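Side-chain contacts in TRAP dicarboxylate transporter, DctP subunit (Ochrobactrum anthropi, PDB 4P47), which probably captures a small acidic solute in the periplasm and delivers it to a TRAP-type membrane transporter: residues G96-T101 with K134-T139; K228-T233 with T281-I286; K50-V55 with V65-G70; L170-L175 with A182-L187. All blocks are in the same frame, centred on the assembly; numbering follows the deposited sequence. Where two conformers were deposited one is given.

Interaction 1 (G96-T101 with K134-T139)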
loop_
_atom_site.group_PDB
_atom_site.type_symbol
_atom_site.label_atom_id
_atom_site.label_comp_id
_atom_site.label_asym_id
_atom_site.label_seq_id
_atom_site.Cartn_x
_atom_site.Cartn_y
_atom_site.Cartn_z
ATOM N N GLY A 96 -5.857 -1.722 -2.586
ATOM C CA GLY A 96 -6.636 -0.952 -3.545
ATOM C C GLY A 96 -6.969 -1.748 -4.788
ATOM O O GLY A 96 -7.936 -1.427 -5.490
ATOM N N ILE A 97 -6.192 -2.780 -5.070
ATOM C CA ILE A 97 -6.469 -3.640 -6.216
ATOM C C ILE A 97 -7.859 -4.292 -6.091
ATOM O O ILE A 97 -8.488 -4.626 -7.092
ATOM C CB ILE A 97 -5.350 -4.676 -6.394
ATOM C CG1 ILE A 97 -4.026 -3.966 -6.679
ATOM C CG2 ILE A 97 -5.692 -5.679 -7.530
ATOM C CD1 ILE A 97 -2.814 -4.908 -6.612
ATOM N N LEU A 98 -8.326 -4.475 -4.859
ATOM C CA LEU A 98 -9.625 -5.098 -4.628
ATOM C C LEU A 98 -10.812 -4.297 -5.128
ATOM O O LEU A 98 -11.905 -4.847 -5.233
ATOM C CB LEU A 98 -9.827 -5.383 -3.144
ATOM C CG LEU A 98 -9.122 -6.653 -2.691
ATOM C CD1 LEU A 98 -8.877 -6.655 -1.204
ATOM C CD2 LEU A 98 -9.927 -7.884 -3.090
ATOM N N SER A 99 -10.632 -3.014 -5.425
ATOM C CA SER A 99 -11.786 -2.146 -5.668
ATOM C C SER A 99 -12.713 -2.635 -6.792
ATOM O O SER A 99 -13.916 -2.376 -6.747
ATOM C CB SER A 99 -11.352 -0.701 -5.923
ATOM O OG SER A 99 -10.599 -0.581 -7.116
ATOM N N SER A 100 -12.176 -3.329 -7.795
ATOM C CA SER A 100 -13.040 -3.852 -8.868
ATOM C C SER A 100 -13.753 -5.148 -8.444
ATOM O O SER A 100 -14.585 -5.694 -9.193
ATOM C CB SER A 100 -12.250 -4.045 -10.160
ATOM O OG SER A 100 -11.253 -5.017 -10.014
ATOM N N THR A 101 -13.424 -5.632 -7.249
ATOM C CA THR A 101 -14.098 -6.764 -6.625
ATOM C C THR A 101 -15.096 -6.292 -5.552
ATOM O O THR A 101 -16.241 -6.765 -5.482
ATOM C CB THR A 101 -13.052 -7.717 -6.002
ATOM O OG1 THR A 101 -12.208 -8.242 -7.036
ATOM C CG2 THR A 101 -13.735 -8.864 -5.295
ATOM N N LYS A 134 -14.871 -7.619 5.998
ATOM C CA LYS A 134 -16.152 -8.303 6.086
ATOM C C LYS A 134 -16.882 -8.435 4.754
ATOM O O LYS A 134 -17.748 -9.280 4.590
ATOM C CB LYS A 134 -17.040 -7.615 7.128
ATOM C CG LYS A 134 -16.514 -7.836 8.538
ATOM C CD LYS A 134 -17.613 -7.881 9.590
ATOM C CE LYS A 134 -17.869 -6.522 10.198
ATOM N NZ LYS A 134 -18.770 -6.630 11.391
ATOM N N ARG A 135 -16.502 -7.607 3.787
ATOM C CA ARG A 135 -17.103 -7.619 2.468
ATOM C C ARG A 135 -16.506 -8.691 1.547
ATOM O O ARG A 135 -17.002 -8.919 0.436
ATOM C CB ARG A 135 -16.942 -6.226 1.825
ATOM C CG ARG A 135 -17.587 -5.104 2.651
ATOM C CD ARG A 135 -17.213 -3.678 2.184
ATOM N NE ARG A 135 -17.833 -2.669 3.051
ATOM C CZ ARG A 135 -19.049 -2.165 2.856
ATOM N NH1 ARG A 135 -19.772 -2.552 1.815
ATOM N NH2 ARG A 135 -19.546 -1.275 3.706
ATOM N N LEU A 136 -15.445 -9.365 1.990
ATOM C CA LEU A 136 -14.715 -10.271 1.112
ATOM C C LEU A 136 -15.346 -11.656 0.923
ATOM O O LEU A 136 -15.274 -12.188 -0.179
ATOM C CB LEU A 136 -13.241 -10.383 1.546
ATOM C CG LEU A 136 -12.441 -9.103 1.282
ATOM C CD1 LEU A 136 -11.071 -9.225 1.952
ATOM C CD2 LEU A 136 -12.280 -8.815 -0.197
ATOM N N PRO A 137 -15.899 -12.267 1.991
ATOM C CA PRO A 137 -16.353 -13.662 1.850
ATOM C C PRO A 137 -17.348 -13.889 0.709
ATOM O O PRO A 137 -17.239 -14.891 0.003
ATOM C CB PRO A 137 -16.940 -13.970 3.224
ATOM C CG PRO A 137 -16.099 -13.144 4.147
ATOM C CD PRO A 137 -15.884 -11.855 3.410
ATOM N N ASP A 138 -18.255 -12.947 0.479
ATOM C CA ASP A 138 -19.229 -13.113 -0.604
ATOM C C ASP A 138 -18.576 -13.162 -1.980
ATOM O O ASP A 138 -19.183 -13.630 -2.938
ATOM C CB ASP A 138 -20.291 -12.012 -0.564
ATOM C CG ASP A 138 -21.263 -12.182 0.586
ATOM O OD1 ASP A 138 -21.291 -13.275 1.186
ATOM O OD2 ASP A 138 -21.989 -11.210 0.877
ATOM N N THR A 139 -17.339 -12.685 -2.080
ATOM C CA THR A 139 -16.605 -12.704 -3.343
ATOM C C THR A 139 -15.624 -13.874 -3.442
ATOM O O THR A 139 -14.851 -13.928 -4.409
ATOM C CB THR A 139 -15.831 -11.387 -3.583
ATOM O OG1 THR A 139 -14.683 -11.321 -2.721
ATOM C CG2 THR A 139 -16.707 -10.169 -3.342
#
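Leu98 and Leu136 stand roughly perpendicular to each other, and in the conformer of Leu98 described their CD2 methyls provide the closest approach of the pair at 3.8 Å. Leu98 sends its side chain toward the 134-139 segment from the short 3-10 turn that follows strand 90-94. Leu136 sets off along the contact, and only the end of its chain turns in. Beside them, nearer the surface, two threonines meet. Thr101 brings its CG2 methyl, which lies anti to the backbone N (OG1 chi1 -63°), against the flank of Thr139, 3.7 Å from both CB and OG1 of that residue. Thr139 OG1 sits between its own backbone N and carbonyl carbon (chi1 73°), and from there it reaches back to donate to Leu136 O at 2.8 Å, in the carbonyl plane and on a lone pair. The same Leu136 O also accepts from Thr139 N, a double grip that closes the turn after helix 127-133. Leu80 of helix 76-85 touches both Leu98 and Thr101, while Ile241 of strand 229-245 lies against both leucines. The two loops thus meet through apolar carbons, with the Thr101 methyl also against the Thr139 hydroxyl oxygen, whose proton is spent on its own turn.

Interaction 2 (K228-T233 with T281-I286)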
loop_
_atom_site.group_PDB
_atom_site.type_symbol
_atom_site.label_atom_id
_atom_site.label_comp_id
_atom_site.label_asym_id
_atom_site.label_seq_id
_atom_site.Cartn_x
_atom_site.Cartn_y
_atom_site.Cartn_z
ATOM N N LYS A 228 16.366 15.001 -9.597
ATOM C CA LYS A 228 17.063 15.737 -8.545
ATOM C C LYS A 228 16.260 16.003 -7.274
ATOM O O LYS A 228 16.861 16.351 -6.249
ATOM C CB LYS A 228 17.584 17.068 -9.089
ATOM C CG LYS A 228 18.865 16.899 -9.907
ATOM C CD LYS A 228 19.292 18.210 -10.571
ATOM C CE LYS A 228 20.735 18.147 -11.121
ATOM N NZ LYS A 228 20.912 17.076 -12.139
ATOM N N TYR A 229 14.933 15.819 -7.342
ATOM C CA TYR A 229 14.041 16.254 -6.261
ATOM C C TYR A 229 13.102 15.146 -5.815
ATOM O O TYR A 229 12.514 14.456 -6.647
ATOM C CB TYR A 229 13.227 17.477 -6.707
ATOM C CG TYR A 229 14.119 18.574 -7.224
ATOM C CD1 TYR A 229 14.936 19.282 -6.354
ATOM C CD2 TYR A 229 14.200 18.862 -8.573
ATOM C CE1 TYR A 229 15.802 20.254 -6.811
ATOM C CE2 TYR A 229 15.048 19.854 -9.037
ATOM C CZ TYR A 229 15.852 20.527 -8.149
ATOM O OH TYR A 229 16.711 21.521 -8.610
ATOM N N LEU A 230 12.950 15.006 -4.507
ATOM C CA LEU A 230 11.958 14.135 -3.876
ATOM C C LEU A 230 11.209 14.930 -2.827
ATOM O O LEU A 230 11.841 15.620 -2.015
ATOM C CB LEU A 230 12.650 12.942 -3.172
ATOM C CG LEU A 230 11.800 12.091 -2.222
ATOM C CD1 LEU A 230 10.621 11.437 -2.955
ATOM C CD2 LEU A 230 12.595 11.001 -1.529
ATOM N N THR A 231 9.880 14.853 -2.852
ATOM C CA THR A 231 9.068 15.345 -1.756
ATOM C C THR A 231 8.338 14.192 -1.140
ATOM O O THR A 231 7.750 13.356 -1.843
ATOM C CB THR A 231 8.053 16.381 -2.217
ATOM O OG1 THR A 231 8.786 17.504 -2.713
ATOM C CG2 THR A 231 7.153 16.856 -1.058
ATOM N N LEU A 232 8.378 14.137 0.189
ATOM C CA LEU A 232 7.628 13.142 0.934
ATOM C C LEU A 232 6.171 13.606 1.016
ATOM O O LEU A 232 5.669 13.993 2.070
ATOM C CB LEU A 232 8.254 12.931 2.309
ATOM C CG LEU A 232 9.731 12.505 2.297
ATOM C CD1 LEU A 232 10.208 12.157 3.716
ATOM C CD2 LEU A 232 9.987 11.336 1.341
ATOM N N THR A 233 5.501 13.607 -0.124
ATOM C CA THR A 233 4.110 14.071 -0.195
ATOM C C THR A 233 3.172 13.161 0.577
ATOM O O THR A 233 2.137 13.612 1.054
ATOM C CB THR A 233 3.638 14.092 -1.649
ATOM O OG1 THR A 233 4.080 12.896 -2.275
ATOM C CG2 THR A 233 4.184 15.283 -2.414
ATOM N N THR A 281 16.567 3.278 5.723
ATOM C CA THR A 281 17.842 3.089 5.049
ATOM C C THR A 281 17.771 3.576 3.605
ATOM O O THR A 281 18.703 4.187 3.098
ATOM C CB THR A 281 18.245 1.615 5.106
ATOM O OG1 THR A 281 18.410 1.255 6.477
ATOM C CG2 THR A 281 19.546 1.379 4.369
ATOM N N ALA A 282 16.663 3.329 2.934
ATOM C CA ALA A 282 16.462 3.824 1.582
ATOM C C ALA A 282 16.572 5.332 1.522
ATOM O O ALA A 282 17.174 5.890 0.615
ATOM C CB ALA A 282 15.105 3.403 1.072
ATOM N N LEU A 283 15.926 5.994 2.469
ATOM C CA LEU A 283 16.006 7.444 2.525
ATOM C C LEU A 283 17.437 7.922 2.792
ATOM O O LEU A 283 17.879 8.915 2.190
ATOM C CB LEU A 283 15.028 7.996 3.546
ATOM C CG LEU A 283 13.608 8.108 3.026
ATOM C CD1 LEU A 283 12.655 8.324 4.182
ATOM C CD2 LEU A 283 13.516 9.252 2.004
ATOM N N ASP A 284 18.169 7.217 3.652
ATOM C CA ASP A 284 19.586 7.518 3.846
ATOM C C ASP A 284 20.318 7.469 2.511
ATOM O O ASP A 284 21.092 8.381 2.174
ATOM C CB ASP A 284 20.232 6.485 4.782
ATOM C CG ASP A 284 19.743 6.569 6.222
ATOM O OD1 ASP A 284 19.341 7.668 6.663
ATOM O OD2 ASP A 284 19.816 5.529 6.921
ATOM N N GLU A 285 20.078 6.402 1.757
ATOM C CA GLU A 285 20.724 6.191 0.474
ATOM C C GLU A 285 20.325 7.257 -0.526
ATOM O O GLU A 285 21.165 7.807 -1.228
ATOM C CB GLU A 285 20.418 4.789 -0.034
ATOM C CG GLU A 285 21.079 3.745 0.857
ATOM C CD GLU A 285 20.583 2.347 0.626
ATOM O OE1 GLU A 285 19.627 2.152 -0.152
ATOM O OE2 GLU A 285 21.170 1.422 1.236
ATOM N N ILE A 286 19.042 7.575 -0.586
ATOM C CA ILE A 286 18.552 8.605 -1.494
ATOM C C ILE A 286 19.261 9.947 -1.240
ATOM O O ILE A 286 19.708 10.628 -2.171
ATOM C CB ILE A 286 17.027 8.735 -1.363
ATOM C CG1 ILE A 286 16.375 7.481 -1.965
ATOM C CG2 ILE A 286 16.521 9.986 -2.040
ATOM C CD1 ILE A 286 14.884 7.314 -1.628
#
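In the layer between the central sheet and the long helix 254-288 of this solute-binding fold, Leu230 and Leu232 of strand 229-245 meet Leu283 and Ile286 of the helix in a small, buried aliphatic cluster. The short strand and helix segments run roughly antiparallel, at 150° between their directions, with axes 11.8 Å apart at closest approach, so the space between backbones is bridged by the ends of side chains. Leu230 is central. Its CG lies anti to the backbone N (chi1 168°), and its CD2 methyl meets both helix residues, standing 4.0 Å from Leu283 CD2 and 4.1 Å from Ile286 CG2. In both pairs one side chain lies crosswise to the other. Leu283 leaves the helix along the contact rather than straight at the strand, and its end then bends in, so that CD2 also comes within 4.2 Å of Leu232 CD2, where the two chains meet at a slant. One methyl of Leu283 is therefore shared by two strand leucines, and one methyl of Leu230 by two helix residues. These distances describe ordinary van der Waals packing without tight spots. Leu232 is also the centre of an inverse gamma turn, and Thr233 N makes a weak bond to Thr231 O there. Strand 292-295 borders the cluster where Val293 touches Leu232, strand 141-156 adds Thr155 against Leu230, and helix 216-220 packs over one end, its Ile218 touching both Leu230 and Ile286.

Interaction 3 (K50-V55 with V65-G70)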
loop_
_atom_site.group_PDB
_atom_site.type_symbol
_atom_site.label_atom_id
_atom_site.label_comp_id
_atom_site.label_asym_id
_atom_site.label_seq_id
_atom_site.Cartn_x
_atom_site.Cartn_y
_atom_site.Cartn_z
ATOM N N LYS A 50 8.411 -15.117 7.529
ATOM C CA LYS A 50 8.035 -15.168 8.931
ATOM C C LYS A 50 6.708 -15.903 9.109
ATOM O O LYS A 50 6.573 -16.769 9.990
ATOM C CB LYS A 50 7.967 -13.765 9.543
ATOM C CG LYS A 50 7.531 -13.707 11.007
ATOM C CD LYS A 50 8.453 -14.425 11.964
ATOM C CE LYS A 50 9.815 -13.831 11.961
ATOM N NZ LYS A 50 10.598 -14.455 13.074
ATOM N N PHE A 51 5.718 -15.548 8.290
ATOM C CA PHE A 51 4.423 -16.228 8.294
ATOM C C PHE A 51 4.600 -17.742 8.136
ATOM O O PHE A 51 4.055 -18.540 8.904
ATOM C CB PHE A 51 3.526 -15.649 7.196
ATOM C CG PHE A 51 2.236 -16.397 7.027
ATOM C CD1 PHE A 51 1.152 -16.170 7.887
ATOM C CD2 PHE A 51 2.091 -17.358 6.046
ATOM C CE1 PHE A 51 -0.027 -16.867 7.744
ATOM C CE2 PHE A 51 0.905 -18.048 5.908
ATOM C CZ PHE A 51 -0.159 -17.792 6.765
ATOM N N ALA A 52 5.355 -18.142 7.118
ATOM C CA ALA A 52 5.556 -19.570 6.837
ATOM C C ALA A 52 6.190 -20.285 8.032
ATOM O O ALA A 52 5.802 -21.395 8.379
ATOM C CB ALA A 52 6.424 -19.744 5.590
ATOM N N GLU A 53 7.171 -19.653 8.653
ATOM C CA GLU A 53 7.862 -20.270 9.776
ATOM C C GLU A 53 6.959 -20.407 10.985
ATOM O O GLU A 53 6.973 -21.428 11.678
ATOM C CB GLU A 53 9.105 -19.468 10.132
ATOM C CG GLU A 53 9.849 -19.986 11.355
ATOM C CD GLU A 53 10.338 -21.447 11.243
ATOM O OE1 GLU A 53 10.586 -21.941 10.116
ATOM O OE2 GLU A 53 10.491 -22.122 12.300
ATOM N N LEU A 54 6.153 -19.383 11.237
ATOM C CA LEU A 54 5.207 -19.436 12.346
ATOM C C LEU A 54 4.162 -20.517 12.129
ATOM O O LEU A 54 3.788 -21.229 13.050
ATOM C CB LEU A 54 4.539 -18.073 12.540
ATOM C CG LEU A 54 5.483 -16.975 13.024
ATOM C CD1 LEU A 54 4.728 -15.639 13.030
ATOM C CD2 LEU A 54 6.036 -17.310 14.396
ATOM N N VAL A 55 3.669 -20.663 10.916
ATOM C CA VAL A 55 2.712 -21.704 10.646
ATOM C C VAL A 55 3.331 -23.105 10.830
ATOM O O VAL A 55 2.701 -24.019 11.370
ATOM C CB VAL A 55 2.127 -21.536 9.220
ATOM C CG1 VAL A 55 1.303 -22.735 8.821
ATOM C CG2 VAL A 55 1.267 -20.266 9.153
ATOM N N VAL A 65 3.688 -23.975 4.292
ATOM C CA VAL A 65 3.456 -22.820 3.428
ATOM C C VAL A 65 4.598 -22.738 2.437
ATOM O O VAL A 65 5.752 -22.607 2.828
ATOM C CB VAL A 65 3.373 -21.539 4.255
ATOM C CG1 VAL A 65 3.103 -20.339 3.362
ATOM C CG2 VAL A 65 2.304 -21.674 5.322
ATOM N N LYS A 66 4.266 -22.881 1.164
ATOM C CA LYS A 66 5.224 -22.805 0.069
ATOM C C LYS A 66 5.101 -21.451 -0.628
ATOM O O LYS A 66 4.021 -21.086 -1.111
ATOM C CB LYS A 66 4.936 -23.941 -0.908
ATOM C CG LYS A 66 5.861 -24.031 -2.074
ATOM C CD LYS A 66 5.562 -25.298 -2.850
ATOM C CE LYS A 66 6.439 -25.456 -4.063
ATOM N NZ LYS A 66 6.070 -26.757 -4.716
ATOM N N LEU A 67 6.209 -20.720 -0.697
ATOM C CA LEU A 67 6.209 -19.347 -1.231
ATOM C C LEU A 67 6.421 -19.306 -2.736
ATOM O O LEU A 67 7.272 -20.040 -3.277
ATOM C CB LEU A 67 7.279 -18.498 -0.535
ATOM C CG LEU A 67 7.218 -18.447 0.987
ATOM C CD1 LEU A 67 8.167 -17.365 1.468
ATOM C CD2 LEU A 67 5.806 -18.197 1.509
ATOM N N PHE A 68 5.671 -18.445 -3.412
ATOM C CA PHE A 68 5.823 -18.225 -4.847
ATOM C C PHE A 68 6.004 -16.738 -5.043
ATOM O O PHE A 68 5.090 -16.036 -5.494
ATOM C CB PHE A 68 4.612 -18.714 -5.644
ATOM C CG PHE A 68 4.479 -20.208 -5.706
ATOM C CD1 PHE A 68 4.002 -20.915 -4.614
ATOM C CD2 PHE A 68 4.806 -20.914 -6.861
ATOM C CE1 PHE A 68 3.846 -22.298 -4.667
ATOM C CE2 PHE A 68 4.661 -22.284 -6.915
ATOM C CZ PHE A 68 4.198 -22.980 -5.822
ATOM N N PRO A 69 7.199 -16.238 -4.708
ATOM C CA PRO A 69 7.508 -14.821 -4.863
ATOM C C PRO A 69 7.836 -14.448 -6.311
ATOM O O PRO A 69 7.896 -15.310 -7.169
ATOM C CB PRO A 69 8.727 -14.659 -3.959
ATOM C CG PRO A 69 9.439 -15.934 -4.092
ATOM C CD PRO A 69 8.349 -16.988 -4.175
ATOM N N GLY A 70 8.008 -13.157 -6.570
ATOM C CA GLY A 70 8.518 -12.673 -7.843
ATOM C C GLY A 70 7.487 -12.617 -8.950
ATOM O O GLY A 70 7.828 -12.429 -10.115
HETATM O O HOH W 1 5.509 -23.479 6.409
#
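Helix 50-55 and strand 65-68 run almost antiparallel, their axes 167° apart in direction and 8.4 Å from each other at closest approach, with Ala52 facing Val65. They are the helix and second strand of a beta-alpha-beta unit, strand 30-35, helix 43-58 and strand 63-68, so the contact packs the crossover helix onto the sheet. Val65 is the centre, reached by three helix side chains. Ala52 CB lies 3.8 Å from Val65 CB, the short side chain letting the backbones come close. With CG1 of Val65 anti to the backbone N (chi1 -179°), its CG2 methyl turns aside, between Val55 and Phe51: it lies 3.8 Å from Val55 CG1 and 3.9 Å from Phe51 CE2, approaching that ring obliquely. Val55 CG2 covers one face of the same ring toward its rim, and Phe34 of strand 30-35 meets it with planes at about 80°. Leu67 adds a looser touch, its CD2 being 4.4 Å from Ala52 CB. Ala263 of helix 254-288 closes over Phe51 and Val55. At the edge of this apolar patch one water joins the two backbones, donating to Ala52 O at 2.9 Å and accepting from Val65 N at 2.8 Å.

Interaction 4 (L170-L175 with A182-L187)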
loop_
_atom_site.group_PDB
_atom_site.type_symbol
_atom_site.label_atom_id
_atom_site.label_comp_id
_atom_site.label_asym_id
_atom_site.label_seq_id
_atom_site.Cartn_x
_atom_site.Cartn_y
_atom_site.Cartn_z
ATOM N N LEU A 170 3.503 20.255 -13.971
ATOM C CA LEU A 170 4.442 19.145 -14.037
ATOM C C LEU A 170 3.814 17.938 -14.714
ATOM O O LEU A 170 2.648 17.616 -14.477
ATOM C CB LEU A 170 4.931 18.718 -12.661
ATOM C CG LEU A 170 5.761 19.718 -11.866
ATOM C CD1 LEU A 170 6.150 19.136 -10.512
ATOM C CD2 LEU A 170 6.996 20.135 -12.644
ATOM N N LYS A 171 4.609 17.265 -15.543
ATOM C CA LYS A 171 4.193 16.044 -16.226
ATOM C C LYS A 171 4.680 14.878 -15.379
ATOM O O LYS A 171 5.867 14.552 -15.375
ATOM C CB LYS A 171 4.780 15.999 -17.640
ATOM C CG LYS A 171 4.243 17.120 -18.524
ATOM C CD LYS A 171 4.964 17.217 -19.863
ATOM C CE LYS A 171 4.295 18.213 -20.793
ATOM N NZ LYS A 171 4.854 18.157 -22.172
ATOM N N ILE A 172 3.753 14.287 -14.634
ATOM C CA ILE A 172 4.080 13.270 -13.642
ATOM C C ILE A 172 3.505 11.925 -14.065
ATOM O O ILE A 172 2.304 11.808 -14.288
ATOM C CB ILE A 172 3.501 13.638 -12.255
ATOM C CG1 ILE A 172 4.005 15.019 -11.798
ATOM C CG2 ILE A 172 3.845 12.545 -11.224
ATOM C CD1 ILE A 172 5.529 15.157 -11.647
ATOM N N ARG A 173 4.355 10.911 -14.204
ATOM C CA ARG A 173 3.874 9.554 -14.465
ATOM C C ARG A 173 3.157 9.068 -13.210
ATOM O O ARG A 173 3.739 9.020 -12.114
ATOM C CB ARG A 173 5.031 8.615 -14.802
ATOM C CG ARG A 173 4.601 7.239 -15.277
ATOM C CD ARG A 173 4.307 6.256 -14.155
ATOM N NE ARG A 173 4.231 4.901 -14.689
ATOM C CZ ARG A 173 4.125 3.799 -13.955
ATOM N NH1 ARG A 173 4.103 3.883 -12.627
ATOM N NH2 ARG A 173 4.052 2.615 -14.553
ATOM N N THR A 174 1.874 8.744 -13.359
ATOM C CA THR A 174 1.048 8.276 -12.251
ATOM C C THR A 174 0.391 6.950 -12.586
ATOM O O THR A 174 0.181 6.621 -13.752
ATOM C CB THR A 174 -0.095 9.288 -11.900
ATOM O OG1 THR A 174 -1.108 9.291 -12.920
ATOM C CG2 THR A 174 0.438 10.697 -11.746
ATOM N N LEU A 175 -0.015 6.222 -11.562
ATOM C CA LEU A 175 -0.986 5.152 -11.774
ATOM C C LEU A 175 -2.251 5.751 -12.419
ATOM O O LEU A 175 -2.576 6.938 -12.263
ATOM C CB LEU A 175 -1.312 4.408 -10.470
ATOM C CG LEU A 175 -0.110 3.731 -9.811
ATOM C CD1 LEU A 175 -0.569 2.963 -8.590
ATOM C CD2 LEU A 175 0.591 2.828 -10.801
ATOM N N ALA A 182 -7.540 11.658 -10.859
ATOM C CA ALA A 182 -8.277 12.795 -10.316
ATOM C C ALA A 182 -7.375 13.637 -9.409
ATOM O O ALA A 182 -7.355 14.865 -9.493
ATOM C CB ALA A 182 -9.520 12.322 -9.541
ATOM N N LEU A 183 -6.618 12.966 -8.554
ATOM C CA LEU A 183 -5.736 13.629 -7.589
ATOM C C LEU A 183 -4.721 14.522 -8.284
ATOM O O LEU A 183 -4.578 15.699 -7.962
ATOM C CB LEU A 183 -5.001 12.571 -6.754
ATOM C CG LEU A 183 -3.822 13.067 -5.918
ATOM C CD1 LEU A 183 -4.264 14.103 -4.884
ATOM C CD2 LEU A 183 -3.144 11.888 -5.270
ATOM N N PHE A 184 -4.005 13.971 -9.253
ATOM C CA PHE A 184 -2.926 14.746 -9.846
ATOM C C PHE A 184 -3.453 15.867 -10.735
ATOM O O PHE A 184 -2.876 16.954 -10.772
ATOM C CB PHE A 184 -1.888 13.813 -10.487
ATOM C CG PHE A 184 -0.897 13.301 -9.465
ATOM C CD1 PHE A 184 0.223 14.048 -9.146
ATOM C CD2 PHE A 184 -1.151 12.147 -8.752
ATOM C CE1 PHE A 184 1.097 13.613 -8.150
ATOM C CE2 PHE A 184 -0.298 11.712 -7.760
ATOM C CZ PHE A 184 0.814 12.437 -7.463
ATOM N N ASN A 185 -4.587 15.646 -11.392
ATOM C CA ASN A 185 -5.236 16.761 -12.112
ATOM C C ASN A 185 -5.672 17.850 -11.141
ATOM O O ASN A 185 -5.507 19.026 -11.428
ATOM C CB ASN A 185 -6.419 16.293 -12.953
ATOM C CG ASN A 185 -6.006 15.735 -14.271
ATOM O OD1 ASN A 185 -5.662 16.464 -15.191
ATOM N ND2 ASN A 185 -6.037 14.433 -14.388
ATOM N N ALA A 186 -6.234 17.480 -9.997
ATOM C CA ALA A 186 -6.642 18.459 -8.992
ATOM C C ALA A 186 -5.455 19.271 -8.484
ATOM O O ALA A 186 -5.609 20.426 -8.059
ATOM C CB ALA A 186 -7.340 17.759 -7.814
ATOM N N LEU A 187 -4.273 18.660 -8.499
ATOM C CA LEU A 187 -3.041 19.326 -8.066
ATOM C C LEU A 187 -2.409 20.177 -9.178
ATOM O O LEU A 187 -1.369 20.813 -8.945
ATOM C CB LEU A 187 -2.035 18.292 -7.563
ATOM C CG LEU A 187 -2.405 17.540 -6.286
ATOM C CD1 LEU A 187 -1.459 16.363 -6.064
ATOM C CD2 LEU A 187 -2.415 18.483 -5.101
#
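A CH-pi contact between Thr174 and Phe184 dominates this buried meeting of the end of the strand segment and the helix. The Thr174 CG2 methyl sits over one face of the Phe184 ring, 4.0 Å from the ring centroid and 25° off the ring normal. It is displaced toward the rim and lies over the CG-CD2 side of the ring, 3.7 Å from each of those two Phe184 atoms. The two side chains run past one another, with the methyl over the ring face. Leu187 CD1 lies over the opposite face, again toward the rim, so the ring is held between a methyl from just beyond the strand and one from just past the end of its own helix.

Apolar contact is added by Ile172, whose CG2 stands 4.3 Å from Phe184 CE1 and approaches the ring obliquely, while the rest of that side chain leads away.

The polar bonds do not link the two segments. Thr174 OG1 sits between the backbone N and the carbonyl carbon (chi1 72°), which leaves CG2 anti to the carbonyl carbon, and it donates to Leu175 O at 2.9 Å, from 42° above the carbonyl plane. Around the pair, Ala191 of strand 190-192 and Glu212 of strand 210-213 each touch both Thr174 and Phe184, and His235 meets the ring edge-to-face. Strand 171-173, helix 178-186 and strand 190-192 form a beta-alpha-beta crossover, in which Phe184 packs its helix against the first strand, through Ile172, and against the loop that follows it.

Overall arrangement
Along the chain the order is interaction 3, interaction 1, interaction 4 and interaction 2, each closing before the next opens. Interactions 3 and 4, each within a beta-alpha-beta unit, lie on opposite sides of the chain's centre, with their centres 37 Å apart; interactions 1 and 2 are likewise opposed, 33 Å apart. Interactions 2, 3 and 4 all reach the same mixed sheet. Interactions 2 and 4 are the nearest in centre, 19 Å, with about 6 Å between closest atoms. Helix 254-288 spans the molecule, contributing to interaction 2 and covering interaction 3, while strand 229-245 passes from interaction 2 to interaction 1. Such long shared elements tie together distant parts of the solute-binding fold.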